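Local coordinates for DUF3256 domain-containing protein (Porphyromonas gingivalis W83, PDB 2P3P) that is of unknown function but binds magnesium and is probably a membrane-associated bacterial protein, at residues 90-95 / 110-115; 121-126 / 166-171; 126-131 / 153-158; 140-145 / 184-189. All blocks are in the same frame, centred on the assembly; numbering follows the deposited sequence.

Contact 1 (90-95 / 110-115)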
# COMPACT_ATOMS: atom_id res chain seq x y z
N SER A 90 14.06 -1.00 -13.53
CA SER A 90 12.90 -1.12 -12.65
C SER A 90 13.16 -0.52 -11.27
O SER A 90 14.30 -0.39 -10.85
CB SER A 90 12.58 -2.60 -12.44
OG SER A 90 11.95 -3.14 -13.58
N VAL A 91 12.08 -0.23 -10.56
CA VAL A 91 12.11 0.03 -9.11
C VAL A 91 11.07 -0.88 -8.40
O VAL A 91 10.12 -1.39 -9.02
CB VAL A 91 11.89 1.53 -8.77
CG1 VAL A 91 13.03 2.40 -9.36
CG2 VAL A 91 10.55 2.02 -9.21
N ILE A 92 11.28 -1.09 -7.09
CA ILE A 92 10.34 -1.87 -6.25
C ILE A 92 9.43 -0.90 -5.47
O ILE A 92 9.91 0.01 -4.82
CB ILE A 92 11.11 -2.75 -5.22
CG1 ILE A 92 12.18 -3.61 -5.92
CG2 ILE A 92 10.10 -3.67 -4.41
CD1 ILE A 92 13.14 -4.29 -5.04
N CYS A 93 8.12 -1.14 -5.55
CA CYS A 93 7.13 -0.35 -4.85
C CYS A 93 6.50 -1.24 -3.81
O CYS A 93 6.03 -2.34 -4.15
CB CYS A 93 6.06 0.14 -5.84
SG CYS A 93 4.72 1.12 -5.02
N VAL A 94 6.50 -0.79 -2.55
CA VAL A 94 6.01 -1.63 -1.47
C VAL A 94 5.00 -0.77 -0.76
O VAL A 94 5.28 0.38 -0.43
CB VAL A 94 7.13 -2.11 -0.48
CG1 VAL A 94 6.56 -3.12 0.54
CG2 VAL A 94 8.27 -2.76 -1.22
N VAL A 95 3.81 -1.32 -0.56
CA VAL A 95 2.74 -0.60 0.10
C VAL A 95 2.44 -1.39 1.37
O VAL A 95 2.08 -2.57 1.31
CB VAL A 95 1.45 -0.46 -0.78
CG1 VAL A 95 0.37 0.35 -0.05
CG2 VAL A 95 1.74 0.15 -2.12
N TYR A 110 12.14 1.31 -3.56
CA TYR A 110 13.53 0.84 -3.51
C TYR A 110 14.08 0.63 -4.89
O TYR A 110 13.32 0.37 -5.86
CB TYR A 110 13.66 -0.50 -2.79
CG TYR A 110 13.19 -0.55 -1.39
CD1 TYR A 110 14.07 -0.49 -0.32
CD2 TYR A 110 11.86 -0.72 -1.13
CE1 TYR A 110 13.60 -0.57 1.00
CE2 TYR A 110 11.39 -0.82 0.12
CZ TYR A 110 12.24 -0.76 1.19
OH TYR A 110 11.61 -0.87 2.42
N THR A 111 15.39 0.66 -5.01
CA THR A 111 16.01 0.07 -6.21
C THR A 111 15.82 -1.45 -6.18
O THR A 111 15.45 -2.02 -5.15
CB THR A 111 17.51 0.37 -6.29
OG1 THR A 111 18.19 -0.37 -5.27
CG2 THR A 111 17.79 1.88 -6.12
N THR A 112 16.08 -2.12 -7.30
CA THR A 112 15.99 -3.60 -7.32
C THR A 112 17.05 -4.29 -6.43
O THR A 112 16.98 -5.50 -6.19
CB THR A 112 15.99 -4.15 -8.74
OG1 THR A 112 17.03 -3.53 -9.50
CG2 THR A 112 14.67 -3.87 -9.46
N GLU A 113 18.03 -3.52 -5.99
CA GLU A 113 19.06 -3.98 -5.05
C GLU A 113 18.81 -3.55 -3.60
O GLU A 113 19.75 -3.58 -2.77
CB GLU A 113 20.44 -3.44 -5.44
CG GLU A 113 20.97 -3.92 -6.81
CD GLU A 113 20.17 -3.30 -7.98
OE1 GLU A 113 20.05 -2.06 -8.08
OE2 GLU A 113 19.60 -4.07 -8.77
N TRP A 114 17.57 -3.13 -3.34
CA TRP A 114 17.02 -2.78 -2.00
C TRP A 114 17.60 -1.50 -1.39
O TRP A 114 17.63 -1.32 -0.17
CB TRP A 114 17.10 -4.00 -1.10
CG TRP A 114 16.17 -5.07 -1.62
CD1 TRP A 114 16.50 -6.20 -2.30
CD2 TRP A 114 14.76 -5.04 -1.54
NE1 TRP A 114 15.35 -6.90 -2.61
CE2 TRP A 114 14.28 -6.21 -2.13
CE3 TRP A 114 13.85 -4.15 -0.95
CZ2 TRP A 114 12.91 -6.50 -2.20
CZ3 TRP A 114 12.48 -4.45 -1.03
CH2 TRP A 114 12.04 -5.60 -1.66
N LYS A 115 18.05 -0.58 -2.25
CA LYS A 115 18.51 0.73 -1.81
C LYS A 115 17.27 1.57 -1.69
O LYS A 115 16.52 1.65 -2.65
CB LYS A 115 19.49 1.33 -2.84
CG LYS A 115 20.11 2.68 -2.47
CD LYS A 115 20.95 3.21 -3.67
CE LYS A 115 21.80 4.40 -3.30
NZ LYS A 115 20.98 5.61 -3.20
O HOH W 1 16.43 -0.02 -9.30
O HOH W 2 16.43 -2.24 -12.41

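Contact 2 (121-126 / 166-171)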
# COMPACT_ATOMS: atom_id res chain seq x y z
N ARG A 121 9.61 11.62 -4.92
CA ARG A 121 9.94 11.67 -6.32
C ARG A 121 8.88 10.96 -7.17
O ARG A 121 8.61 11.36 -8.32
CB ARG A 121 11.28 10.97 -6.50
CG ARG A 121 11.93 11.34 -7.78
CD ARG A 121 12.82 10.22 -8.27
NE ARG A 121 12.97 10.39 -9.71
CZ ARG A 121 14.07 10.13 -10.40
NH1 ARG A 121 15.17 9.70 -9.80
NH2 ARG A 121 14.05 10.34 -11.70
N PHE A 122 8.30 9.90 -6.61
CA PHE A 122 7.38 9.03 -7.31
C PHE A 122 5.92 9.19 -6.92
O PHE A 122 5.00 8.74 -7.62
CB PHE A 122 7.78 7.58 -7.00
CG PHE A 122 9.21 7.30 -7.26
CD1 PHE A 122 9.66 7.19 -8.54
CD2 PHE A 122 10.10 7.15 -6.22
CE1 PHE A 122 11.01 6.89 -8.81
CE2 PHE A 122 11.43 6.86 -6.47
CZ PHE A 122 11.88 6.73 -7.77
N TRP A 123 5.69 9.77 -5.75
CA TRP A 123 4.36 9.80 -5.18
C TRP A 123 4.18 11.01 -4.28
O TRP A 123 5.02 11.29 -3.42
CB TRP A 123 4.13 8.52 -4.37
CG TRP A 123 2.95 8.59 -3.43
CD1 TRP A 123 2.99 8.75 -2.08
CD2 TRP A 123 1.58 8.50 -3.79
NE1 TRP A 123 1.70 8.79 -1.56
CE2 TRP A 123 0.82 8.64 -2.59
CE3 TRP A 123 0.91 8.34 -5.00
CZ2 TRP A 123 -0.58 8.58 -2.58
CZ3 TRP A 123 -0.46 8.26 -4.99
CH2 TRP A 123 -1.19 8.39 -3.78
N GLN A 124 3.11 11.76 -4.50
CA GLN A 124 2.73 12.86 -3.62
C GLN A 124 1.42 12.50 -2.92
O GLN A 124 0.38 12.39 -3.57
CB GLN A 124 2.53 14.18 -4.40
CG GLN A 124 2.09 15.35 -3.59
CD GLN A 124 1.98 16.67 -4.40
OE1 GLN A 124 2.55 16.81 -5.51
NE2 GLN A 124 1.30 17.66 -3.82
N GLN A 125 1.43 12.39 -1.61
CA GLN A 125 0.22 12.03 -0.87
C GLN A 125 -0.87 13.11 -1.09
O GLN A 125 -0.60 14.29 -0.95
CB GLN A 125 0.51 11.93 0.64
CG GLN A 125 -0.61 11.41 1.51
CD GLN A 125 -0.76 9.88 1.48
OE1 GLN A 125 -0.35 9.25 0.53
NE2 GLN A 125 -1.39 9.31 2.49
N PRO A 126 -2.08 12.71 -1.50
CA PRO A 126 -3.12 13.73 -1.62
C PRO A 126 -3.48 14.36 -0.29
O PRO A 126 -3.20 13.75 0.75
CB PRO A 126 -4.31 12.97 -2.20
CG PRO A 126 -4.07 11.55 -1.98
CD PRO A 126 -2.56 11.35 -1.83
N LEU A 166 -2.91 2.60 -9.05
CA LEU A 166 -3.27 2.45 -7.63
C LEU A 166 -4.47 3.32 -7.35
O LEU A 166 -4.72 4.28 -8.10
CB LEU A 166 -2.11 2.82 -6.69
CG LEU A 166 -1.63 4.26 -6.47
CD1 LEU A 166 -2.61 5.11 -5.67
CD2 LEU A 166 -0.26 4.23 -5.72
N SER A 167 -5.20 2.94 -6.30
CA SER A 167 -6.35 3.66 -5.82
C SER A 167 -6.12 3.97 -4.34
O SER A 167 -5.47 3.21 -3.62
CB SER A 167 -7.59 2.77 -6.02
OG SER A 167 -8.78 3.41 -5.69
N ILE A 168 -6.55 5.14 -3.91
CA ILE A 168 -6.37 5.55 -2.51
C ILE A 168 -7.69 6.09 -1.99
O ILE A 168 -8.32 6.93 -2.64
CB ILE A 168 -5.18 6.55 -2.35
CG1 ILE A 168 -4.88 6.87 -0.86
CG2 ILE A 168 -5.39 7.83 -3.27
CD1 ILE A 168 -3.62 7.75 -0.69
N ARG A 169 -8.08 5.63 -0.80
CA ARG A 169 -9.35 5.96 -0.19
C ARG A 169 -9.04 6.60 1.16
O ARG A 169 -8.14 6.13 1.87
CB ARG A 169 -10.24 4.72 -0.01
CG ARG A 169 -9.69 3.66 0.90
CD ARG A 169 -10.54 2.39 0.98
NE ARG A 169 -10.71 1.74 -0.33
CZ ARG A 169 -11.79 1.04 -0.68
NH1 ARG A 169 -12.80 0.85 0.16
NH2 ARG A 169 -11.86 0.49 -1.88
N GLN A 170 -9.71 7.71 1.45
CA GLN A 170 -9.66 8.25 2.80
C GLN A 170 -10.41 7.32 3.74
O GLN A 170 -11.47 6.77 3.41
CB GLN A 170 -10.11 9.73 2.89
CG GLN A 170 -11.56 10.07 2.45
CD GLN A 170 -12.59 9.75 3.52
OE1 GLN A 170 -12.24 9.59 4.68
NE2 GLN A 170 -13.83 9.55 3.11
N THR A 171 -9.84 7.11 4.91
CA THR A 171 -10.49 6.28 5.91
C THR A 171 -10.82 7.12 7.14
O THR A 171 -11.01 6.55 8.22
CB THR A 171 -9.65 5.05 6.28
OG1 THR A 171 -8.34 5.45 6.68
CG2 THR A 171 -9.48 4.07 5.10

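Contact 3 (126-131 / 153-158)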
# COMPACT_ATOMS: atom_id res chain seq x y z
N PRO A 126 -2.08 12.71 -1.50
CA PRO A 126 -3.12 13.73 -1.62
C PRO A 126 -3.48 14.36 -0.29
O PRO A 126 -3.20 13.75 0.75
CB PRO A 126 -4.31 12.97 -2.20
CG PRO A 126 -4.07 11.55 -1.98
CD PRO A 126 -2.56 11.35 -1.83
N ARG A 127 -3.99 15.59 -0.34
CA ARG A 127 -4.56 16.30 0.81
C ARG A 127 -5.97 15.79 1.02
O ARG A 127 -6.60 15.28 0.09
CB ARG A 127 -4.62 17.82 0.58
CG ARG A 127 -3.26 18.48 0.40
CD ARG A 127 -3.36 19.96 -0.00
NE ARG A 127 -4.28 20.72 0.85
CZ ARG A 127 -4.29 22.04 0.99
NH1 ARG A 127 -5.18 22.60 1.79
NH2 ARG A 127 -3.40 22.80 0.36
N ILE A 128 -6.48 15.96 2.24
CA ILE A 128 -7.83 15.48 2.50
C ILE A 128 -8.83 16.22 1.59
O ILE A 128 -9.90 15.69 1.28
CB ILE A 128 -8.21 15.58 3.99
CG1 ILE A 128 -9.48 14.78 4.29
CG2 ILE A 128 -8.42 17.07 4.43
CD1 ILE A 128 -9.42 13.29 3.96
N GLU A 129 -8.52 17.45 1.16
CA GLU A 129 -9.47 18.22 0.36
C GLU A 129 -9.71 17.61 -1.01
O GLU A 129 -10.74 17.89 -1.64
CB GLU A 129 -9.08 19.72 0.21
CG GLU A 129 -7.82 20.00 -0.64
CD GLU A 129 -7.60 21.48 -0.95
OE1 GLU A 129 -8.45 22.35 -0.56
OE2 GLU A 129 -6.58 21.76 -1.60
N ASP A 130 -8.74 16.81 -1.46
CA ASP A 130 -8.89 16.03 -2.70
C ASP A 130 -10.07 15.06 -2.67
O ASP A 130 -10.47 14.57 -3.74
CB ASP A 130 -7.60 15.33 -3.04
CG ASP A 130 -6.47 16.31 -3.29
OD1 ASP A 130 -6.73 17.43 -3.78
OD2 ASP A 130 -5.32 15.95 -3.00
N PHE A 131 -10.60 14.79 -1.49
CA PHE A 131 -11.67 13.81 -1.30
C PHE A 131 -12.99 14.55 -1.05
O PHE A 131 -14.02 13.93 -0.70
CB PHE A 131 -11.35 12.88 -0.12
CG PHE A 131 -10.18 11.99 -0.34
CD1 PHE A 131 -10.34 10.73 -0.92
CD2 PHE A 131 -8.90 12.40 -0.02
CE1 PHE A 131 -9.26 9.90 -1.15
CE2 PHE A 131 -7.81 11.57 -0.27
CZ PHE A 131 -8.01 10.31 -0.84
N SER A 153 -5.27 12.42 8.67
CA SER A 153 -6.00 12.11 7.47
C SER A 153 -5.61 10.71 6.99
O SER A 153 -4.96 10.55 5.95
CB SER A 153 -5.76 13.16 6.41
OG SER A 153 -6.12 14.44 6.88
N TYR A 154 -6.10 9.70 7.69
CA TYR A 154 -5.82 8.31 7.33
C TYR A 154 -6.28 8.02 5.92
O TYR A 154 -7.35 8.47 5.49
CB TYR A 154 -6.47 7.34 8.32
CG TYR A 154 -6.15 7.60 9.78
CD1 TYR A 154 -4.90 7.33 10.27
CD2 TYR A 154 -7.12 8.10 10.66
CE1 TYR A 154 -4.58 7.55 11.60
CE2 TYR A 154 -6.79 8.34 12.00
CZ TYR A 154 -5.53 8.05 12.46
OH TYR A 154 -5.15 8.25 13.80
N MSE A 155 -5.44 7.32 5.18
CA MSE A 155 -5.76 6.90 3.83
C MSE A 155 -5.19 5.50 3.57
O MSE A 155 -4.06 5.17 3.95
CB MSE A 155 -5.24 7.89 2.76
CG MSE A 155 -5.80 9.31 2.90
SE MSE A 155 -4.75 10.56 1.85
CE MSE A 155 -5.40 12.28 2.65
N GLN A 156 -6.01 4.67 2.93
CA GLN A 156 -5.63 3.32 2.57
C GLN A 156 -5.38 3.23 1.05
O GLN A 156 -6.24 3.60 0.23
CB GLN A 156 -6.75 2.33 2.95
CG GLN A 156 -6.39 0.88 2.61
CD GLN A 156 -7.39 -0.12 3.18
OE1 GLN A 156 -8.50 0.26 3.60
NE2 GLN A 156 -7.03 -1.37 3.10
N VAL A 157 -4.21 2.74 0.71
CA VAL A 157 -3.83 2.54 -0.66
C VAL A 157 -3.95 1.07 -1.10
O VAL A 157 -3.58 0.17 -0.36
CB VAL A 157 -2.39 2.97 -0.82
CG1 VAL A 157 -1.87 2.66 -2.21
CG2 VAL A 157 -2.26 4.51 -0.48
N SER A 158 -4.42 0.88 -2.33
CA SER A 158 -4.40 -0.43 -3.03
C SER A 158 -3.69 -0.30 -4.38
O SER A 158 -4.22 0.29 -5.31
CB SER A 158 -5.80 -0.93 -3.28
OG SER A 158 -5.77 -2.28 -3.73

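Contact 4 (140-145 / 184-189)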
# COMPACT_ATOMS: atom_id res chain seq x y z
N SER A 140 -19.03 26.50 5.98
CA SER A 140 -20.30 25.87 6.36
C SER A 140 -20.24 25.30 7.77
O SER A 140 -19.18 24.90 8.23
CB SER A 140 -20.71 24.74 5.40
OG SER A 140 -19.85 23.62 5.45
N TYR A 141 -21.40 25.27 8.42
CA TYR A 141 -21.51 24.67 9.73
C TYR A 141 -20.95 23.26 9.71
O TYR A 141 -20.16 22.87 10.57
CB TYR A 141 -22.99 24.67 10.13
CG TYR A 141 -23.22 24.51 11.60
CD1 TYR A 141 -23.61 25.60 12.39
CD2 TYR A 141 -23.05 23.26 12.22
CE1 TYR A 141 -23.83 25.44 13.76
CE2 TYR A 141 -23.22 23.11 13.57
CZ TYR A 141 -23.62 24.19 14.34
OH TYR A 141 -23.83 24.00 15.69
N ALA A 142 -21.35 22.49 8.71
CA ALA A 142 -20.89 21.09 8.63
C ALA A 142 -19.36 20.98 8.57
O ALA A 142 -18.78 20.20 9.28
CB ALA A 142 -21.54 20.38 7.44
N TYR A 143 -18.72 21.77 7.71
CA TYR A 143 -17.29 21.75 7.60
C TYR A 143 -16.59 22.18 8.89
O TYR A 143 -15.66 21.48 9.35
CB TYR A 143 -16.81 22.60 6.42
CG TYR A 143 -15.33 22.58 6.20
CD1 TYR A 143 -14.74 21.71 5.28
CD2 TYR A 143 -14.50 23.46 6.87
CE1 TYR A 143 -13.37 21.74 5.06
CE2 TYR A 143 -13.13 23.46 6.67
CZ TYR A 143 -12.59 22.63 5.75
OH TYR A 143 -11.25 22.69 5.56
N GLN A 144 -17.02 23.31 9.47
CA GLN A 144 -16.42 23.83 10.70
C GLN A 144 -16.56 22.87 11.89
O GLN A 144 -15.61 22.74 12.70
CB GLN A 144 -16.96 25.27 11.00
CG GLN A 144 -16.35 26.27 10.01
CD GLN A 144 -17.01 27.69 9.97
OE1 GLN A 144 -18.13 27.90 10.44
NE2 GLN A 144 -16.27 28.66 9.39
N ALA A 145 -17.68 22.15 11.95
CA ALA A 145 -17.92 21.19 13.01
C ALA A 145 -17.03 19.94 12.87
O ALA A 145 -16.61 19.35 13.87
CB ALA A 145 -19.42 20.80 13.06
N ALA A 184 -20.43 15.45 7.85
CA ALA A 184 -19.37 15.13 6.91
C ALA A 184 -19.87 14.71 5.53
O ALA A 184 -19.22 14.97 4.51
CB ALA A 184 -18.46 14.05 7.53
N ALA A 185 -21.04 14.09 5.47
CA ALA A 185 -21.53 13.52 4.21
C ALA A 185 -21.76 14.58 3.12
O ALA A 185 -21.78 14.24 1.92
CB ALA A 185 -22.84 12.73 4.45
N ILE A 186 -21.99 15.83 3.53
CA ILE A 186 -22.25 16.90 2.56
C ILE A 186 -21.02 17.33 1.81
O ILE A 186 -21.15 18.00 0.77
CB ILE A 186 -22.96 18.17 3.17
CG1 ILE A 186 -22.03 19.06 3.98
CG2 ILE A 186 -24.12 17.76 4.03
CD1 ILE A 186 -22.61 20.46 4.29
N PHE A 187 -19.83 16.98 2.33
CA PHE A 187 -18.59 17.41 1.71
C PHE A 187 -17.46 16.36 1.59
O PHE A 187 -16.64 16.49 0.71
CB PHE A 187 -18.09 18.69 2.37
CG PHE A 187 -17.41 18.48 3.69
CD1 PHE A 187 -16.04 18.22 3.74
CD2 PHE A 187 -18.14 18.52 4.87
CE1 PHE A 187 -15.42 18.05 4.95
CE2 PHE A 187 -17.52 18.34 6.08
CZ PHE A 187 -16.18 18.07 6.13
N LEU A 188 -17.45 15.33 2.43
CA LEU A 188 -16.39 14.34 2.42
C LEU A 188 -16.81 13.05 1.72
O LEU A 188 -17.71 12.33 2.22
CB LEU A 188 -16.03 13.98 3.84
CG LEU A 188 -14.80 13.11 3.95
CD1 LEU A 188 -13.58 13.72 3.11
CD2 LEU A 188 -14.44 12.98 5.47
N SER A 189 -16.17 12.75 0.60
CA SER A 189 -16.63 11.67 -0.26
C SER A 189 -15.82 10.42 0.02
O SER A 189 -14.62 10.48 0.17
CB SER A 189 -16.44 12.01 -1.76
OG SER A 189 -16.62 10.86 -2.59

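Contact 1 (90-95 / 110-115)
Ile92 does most of the work where strand 90-98 meets the end of strand 104-111. Its CD1 methyl sits over one face of the Trp114 indole, 3.6 Å from the centroid of the six-membered ring and 12° off the ring normal, a CH-pi contact with the side chains crossing at about a right angle. Ile92 CG2 touches the rim of that ring at CH2. CG1, set anti to the carbonyl carbon (chi1 -52°), carries CD1 out to the indole past Thr111 O. Beside this pair, Val94 CG2 meets Tyr110 CE2 obliquely at 3.9 Å. The next shell is the backbone. Ile92 and Tyr110 form an antiparallel hydrogen-bonded pair, with Ile92 N to Tyr110 O at 2.8 Å and Tyr110 N to Ile92 O at 2.9 Å, both nearly straight and in the carbonyl plane. Two waters link Ser90 to the turn: one donates to Ser90 O and accepts from Thr112 N, the other accepts from Ser90 N and donates to Thr112 OG1. Trp114 is brought back over the hairpin by a type I turn from Thr111 to Trp114, in which Thr111 OG1 accepts from Glu113 N as an ST turn; NE1 bonds to Cys15 O of helix 11-18. The whole is a beta hairpin of the larger antiparallel sheet, extended by a turn whose tryptophan packs against the loop after helix 11-18.

Contact 2 (121-126 / 166-171)
Trp123 and Ile168 form the close-packed half of this contact, in which a loop without regular structure lies against a strand and no hydrogen bond crosses between them. The Ile168 CD1 methyl arrives at the edge of the indole, near its plane, 3.7 Å from Trp123 CZ2. An extended chain, with CG1 anti to the backbone N (chi1 -174°) and CD1 anti again, pushes this methyl to the full reach of the side chain. There it also meets Pro126 tip to tip, with Pro126 CD at 3.9 Å. Leu166, two residues earlier on the same face of the strand, brings CD1 obliquely to Trp123 CZ3 at 3.9 Å. The solvent side belongs to Gln125. Its chain is anti at chi1 but bends at chi2 (79°), which turns the amide back so that Trp123 NE1 donates to Gln125 OE1 at 3.0 Å. The acceptor lies almost in the indole plane, although the N-H angle of 136° shows a bent bond. This bond satisfies the indole nitrogen and helps fix the ring's rotation, while the exposed glutamine merely brushes Ile168 CD1 with OE1. Around this core, Tyr195 of strand 193-197 meets Trp123 edge-to-face and touches Leu166 and Ile168; Ile107 of strand 104-111 packs on Trp123 and Leu166, so the indole lies between the four-stranded sheet and the seven-stranded one.

Contact 3 (126-131 / 153-158)
Met155, present as selenomethionine and the first residue of strand 155-159, sends its side chain straight into the loop at 126-131. Its CB points toward that loop, and CG leaves anti to the carbonyl carbon (chi1 -60°); beyond CG the chain is extended, so the heavy atom and the methyl reach as far as the side chain allows. SE slides past the Pro126 ring, 4.0 Å from Pro126 CG, and lies 5.0 Å from the Phe131 ring centroid. At 66° off the normal, this is an oblique Met-aromatic contact. The terminal CE then meets Phe131 CE2 at 3.9 Å, comes within 3.3 Å of Pro126 O and approaches Ile128 CD1 more loosely. What receives the tip is a short 3-10 turn, 128-131, in which Phe131 N bonds to Ile128 O and Asp130 OD2 takes the N-H of Arg127; a side chain of strand 155-159, in the four-stranded sheet, thus plugs against one turn of the preceding loop. Just before the strand, Ser153 OG touches Ile128 CB at 3.7 Å, the hydroxyl being hydrogen-bonded to Leu150 O. Glu129 OE2 sits above the Arg127 guanidinium, a contact of charges alone, and its other oxygen forms a salt bridge with Arg138.

Contact 4 (140-145 / 184-189)
Ala184, of helix 181-184, contributes its backbone: its carbonyl oxygen accepts from both Phe187 N and Leu188 N, so the chain curls round here and two bonds fix the course of the residues that follow. Ile186 comes next and leans on the first turn of helix 141-146. Its CG1 occupies the crowded position between the backbone N and the carbonyl carbon (chi1 76°), and the otherwise extended chain takes CD1 to Ala142 CB at 3.3 Å, tighter than usual for two methyl groups. The isoleucine is exposed. Phe187 follows, also with CG in the crowded position (chi1 78°), and its ring is buried. Tyr143 CD1 rests over one face, offset toward the rim, 3.7 Å from Phe187 CE1; the ring planes stand at 53° with centroids 5.3 Å apart, an oblique aromatic pair. Phe187 CE2 meanwhile reaches the helix backbone at Tyr143 CA, also at 3.7 Å. Leu188 lays its CB over the opposite face of the phenylalanine, and Phe132 meets that ring edge-to-face. The helix start that receives these side chains is fixed by Ser140, whose OG accepts from Tyr143 N at 3.1 Å and is itself bonded to Asp137 O. The arrangement is an N-capped short helix packed through its first turn against the chain leaving another helix.

The four contacts run along an elongated chain, from the seven-stranded sheet through the four-stranded one to the small helices 141-146 and 181-184; the centres of contacts 1 and 4 are about 39 Å apart. Contacts 2 and 3, centres about 6 Å apart, share Pro126, and strands 155-159 and 165-170 pair between them. Contact 1 touches contact 3 where Val95 CG1 packs on Val157 CG1 at 3.9 Å. Contact 4 joins contact 3 through the backbone of Phe131 and Ser189, and contact 2 through Gln170 and Ser189. The side chain of Ser149, which binds magnesium though no ion is bound here, is about 8 Å from that of Phe187 and about 9 Å from that of Ser153.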